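Local coordinates for sefir domain protein (Bacillus cereus F65185, PDB 5Y8F), which probably acts in signalling by pairing with other SEFIR domains, as members of the STIR clan do through homotypic contacts, at residues D46-M51 with T82-I87. Sequence-based numbering, arbitrary orientation.
Sequences DRFEFM and TETMII
At the amino end of helix 47-57 in this SEFIR domain, the loop 82-87, which leads into helix 89-94, meets the start of the helix through Arg-47, Phe-48 and Met-51. The amide groups of a first turn have no carbonyl of their own helix to bind, and here the loop supplies one: Phe-48 N donates to Thr-82 O over 3.0 Å, with the donor tilted 23° from the carbonyl plane. A water that donates weakly to the same oxygen accepts from Glu-49 N, extending the link to the next amide. One residue on, Glu-83 O takes a nearly straight bond (165° at the hydrogen) from Arg-47 NH1, 3.0 Å away. The Glu-83 oxygen lies almost in the guanidinium plane, and NH1 meets it on a lone pair. Met-85 then covers one face of the Arg-47 guanidinium, its CG 3.6 Å above the plane and over the centre, while its CE comes 3.3 Å from Arg-47 NH2. Asp-37 forms a salt bridge with this arginine through NH2, which also binds Tyr-8 O; together these bonds hold the flat group against rotation. Phe-5 of strand 3-7, in the parallel sheet of the domain, touches Phe-50, Met-51 and Met-85. The extended CB-CG bond of Met-85 brings its SD to the rim of the Phe-50 ring, 3.8 Å from Phe-50 CD2, an edge-on Met-aromatic contact; the bend at chi3 turns CE back towards the Arg-47 guanidinium. Met-51 runs out extended, CG opposite its backbone N (chi1 169°), which lays its SD 3.4 Å from Met-85 C; a turn at chi3 then carries CE to Ile-86 O. The Phe-48 ring presents its edge to Thr-84 O, CD2 3.5 Å from that oxygen, and packs on Ile-91 of helix 89-94.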
loop_
_atom_site.group_PDB
_atom_site.type_symbol
_atom_site.label_atom_id
_atom_site.label_comp_id
_atom_site.label_asym_id
_atom_site.label_seq_id
_atom_site.Cartn_x
_atom_site.Cartn_y
_atom_site.Cartn_z
ATOM N N ASP A 46 -14.969 -3.669 -25.917
ATOM C CA ASP A 46 -15.880 -3.375 -24.818
ATOM C C ASP A 46 -15.192 -3.457 -23.461
ATOM O O ASP A 46 -15.836 -3.212 -22.436
ATOM C CB ASP A 46 -17.071 -4.346 -24.840
ATOM C CG ASP A 46 -18.095 -4.002 -25.910
ATOM O OD1 ASP A 46 -18.353 -4.858 -26.779
ATOM O OD2 ASP A 46 -18.519 -2.830 -25.976
ATOM N N ARG A 47 -13.888 -3.744 -23.441
ATOM C CA ARG A 47 -13.195 -4.062 -22.196
ATOM C C ARG A 47 -13.045 -2.847 -21.281
ATOM O O ARG A 47 -13.160 -2.978 -20.056
ATOM C CB ARG A 47 -11.834 -4.688 -22.510
ATOM C CG ARG A 47 -11.949 -6.063 -23.164
ATOM C CD ARG A 47 -10.600 -6.722 -23.452
ATOM N NE ARG A 47 -10.000 -7.322 -22.261
ATOM C CZ ARG A 47 -8.896 -6.883 -21.667
ATOM N NH1 ARG A 47 -8.248 -5.827 -22.142
ATOM N NH2 ARG A 47 -8.433 -7.502 -20.591
ATOM N N PHE A 48 -12.758 -1.666 -21.840
ATOM C CA PHE A 48 -12.511 -0.501 -20.990
ATOM C C PHE A 48 -13.757 -0.115 -20.201
ATOM O O PHE A 48 -13.685 0.122 -18.990
ATOM C CB PHE A 48 -12.013 0.685 -21.818
ATOM C CG PHE A 48 -11.512 1.835 -20.983
ATOM C CD1 PHE A 48 -12.369 2.840 -20.569
ATOM C CD2 PHE A 48 -10.180 1.905 -20.611
ATOM C CE1 PHE A 48 -11.907 3.893 -19.798
ATOM C CE2 PHE A 48 -9.713 2.951 -19.842
ATOM C CZ PHE A 48 -10.577 3.946 -19.435
ATOM N N GLU A 49 -14.906 -0.021 -20.875
ATOM C CA GLU A 49 -16.147 0.278 -20.166
ATOM C C GLU A 49 -16.469 -0.815 -19.153
ATOM O O GLU A 49 -17.005 -0.537 -18.075
ATOM C CB GLU A 49 -17.298 0.468 -21.156
ATOM C CG GLU A 49 -18.633 0.773 -20.487
ATOM C CD GLU A 49 -19.697 1.217 -21.473
ATOM O OE1 GLU A 49 -19.389 2.068 -22.335
ATOM O OE2 GLU A 49 -20.841 0.725 -21.383
ATOM N N PHE A 50 -16.154 -2.067 -19.489
ATOM C CA PHE A 50 -16.353 -3.157 -18.539
ATOM C C PHE A 50 -15.504 -2.958 -17.292
ATOM O O PHE A 50 -15.965 -3.205 -16.170
ATOM C CB PHE A 50 -16.028 -4.494 -19.197
ATOM C CG PHE A 50 -16.072 -5.655 -18.252
ATOM C CD1 PHE A 50 -17.279 -6.152 -17.793
ATOM C CD2 PHE A 50 -14.897 -6.248 -17.818
ATOM C CE1 PHE A 50 -17.313 -7.222 -16.921
ATOM C CE2 PHE A 50 -14.925 -7.315 -16.945
ATOM C CZ PHE A 50 -16.134 -7.803 -16.497
ATOM N N MET A 51 -14.256 -2.515 -17.469
ATOM C CA MET A 51 -13.403 -2.226 -16.322
ATOM C C MET A 51 -13.997 -1.124 -15.456
ATOM O O MET A 51 -14.029 -1.239 -14.224
ATOM C CB MET A 51 -12.002 -1.835 -16.793
ATOM C CG MET A 51 -11.129 -1.271 -15.680
ATOM S SD MET A 51 -9.466 -0.802 -16.192
ATOM C CE MET A 51 -9.802 0.438 -17.434
ATOM N N THR A 82 -9.716 1.766 -25.940
ATOM C CA THR A 82 -10.977 1.227 -25.444
ATOM C C THR A 82 -10.893 -0.282 -25.259
ATOM O O THR A 82 -11.669 -0.860 -24.492
ATOM C CB THR A 82 -12.126 1.583 -26.390
ATOM O OG1 THR A 82 -11.843 1.086 -27.703
ATOM C CG2 THR A 82 -12.307 3.089 -26.455
ATOM N N GLU A 83 -10.008 -0.944 -26.004
ATOM C CA GLU A 83 -9.857 -2.387 -25.886
ATOM C C GLU A 83 -9.104 -2.820 -24.633
ATOM O O GLU A 83 -9.013 -4.024 -24.381
ATOM C CB GLU A 83 -9.165 -2.935 -27.136
ATOM C CG GLU A 83 -7.672 -2.686 -27.185
ATOM C CD GLU A 83 -7.326 -1.269 -27.600
ATOM O OE1 GLU A 83 -6.138 -1.009 -27.872
ATOM O OE2 GLU A 83 -8.228 -0.406 -27.619
ATOM N N THR A 84 -8.540 -1.893 -23.864
ATOM C CA THR A 84 -7.687 -2.244 -22.736
ATOM C C THR A 84 -8.420 -2.161 -21.400
ATOM O O THR A 84 -9.393 -1.419 -21.240
ATOM C CB THR A 84 -6.458 -1.337 -22.681
ATOM O OG1 THR A 84 -6.864 -0.012 -22.321
ATOM C CG2 THR A 84 -5.762 -1.304 -24.035
ATOM N N MET A 85 -7.924 -2.928 -20.430
ATOM C CA MET A 85 -8.388 -2.821 -19.052
ATOM C C MET A 85 -7.216 -2.348 -18.200
ATOM O O MET A 85 -6.852 -2.991 -17.208
ATOM C CB MET A 85 -8.956 -4.143 -18.529
ATOM C CG MET A 85 -10.261 -4.558 -19.200
ATOM S SD MET A 85 -11.178 -5.842 -18.313
ATOM C CE MET A 85 -9.840 -6.855 -17.687
ATOM N N ILE A 86 -6.623 -1.221 -18.584
ATOM C CA ILE A 86 -5.490 -0.643 -17.876
ATOM C C ILE A 86 -5.970 0.599 -17.143
ATOM O O ILE A 86 -6.612 1.473 -17.742
ATOM C CB ILE A 86 -4.336 -0.306 -18.838
ATOM C CG1 ILE A 86 -3.805 -1.579 -19.506
ATOM C CG2 ILE A 86 -3.213 0.407 -18.102
ATOM C CD1 ILE A 86 -2.937 -1.316 -20.730
ATOM N N ILE A 87 -5.682 0.659 -15.842
ATOM C CA ILE A 87 -6.093 1.790 -15.022
ATOM C C ILE A 87 -5.411 3.061 -15.503
ATOM O O ILE A 87 -4.217 3.069 -15.828
ATOM C CB ILE A 87 -5.799 1.499 -13.542
ATOM C CG1 ILE A 87 -6.780 0.439 -13.038
ATOM C CG2 ILE A 87 -5.874 2.774 -12.699
ATOM C CD1 ILE A 87 -6.198 -0.493 -12.041
HETATM O O HOH W 1 -14.844 0.023 -23.862
#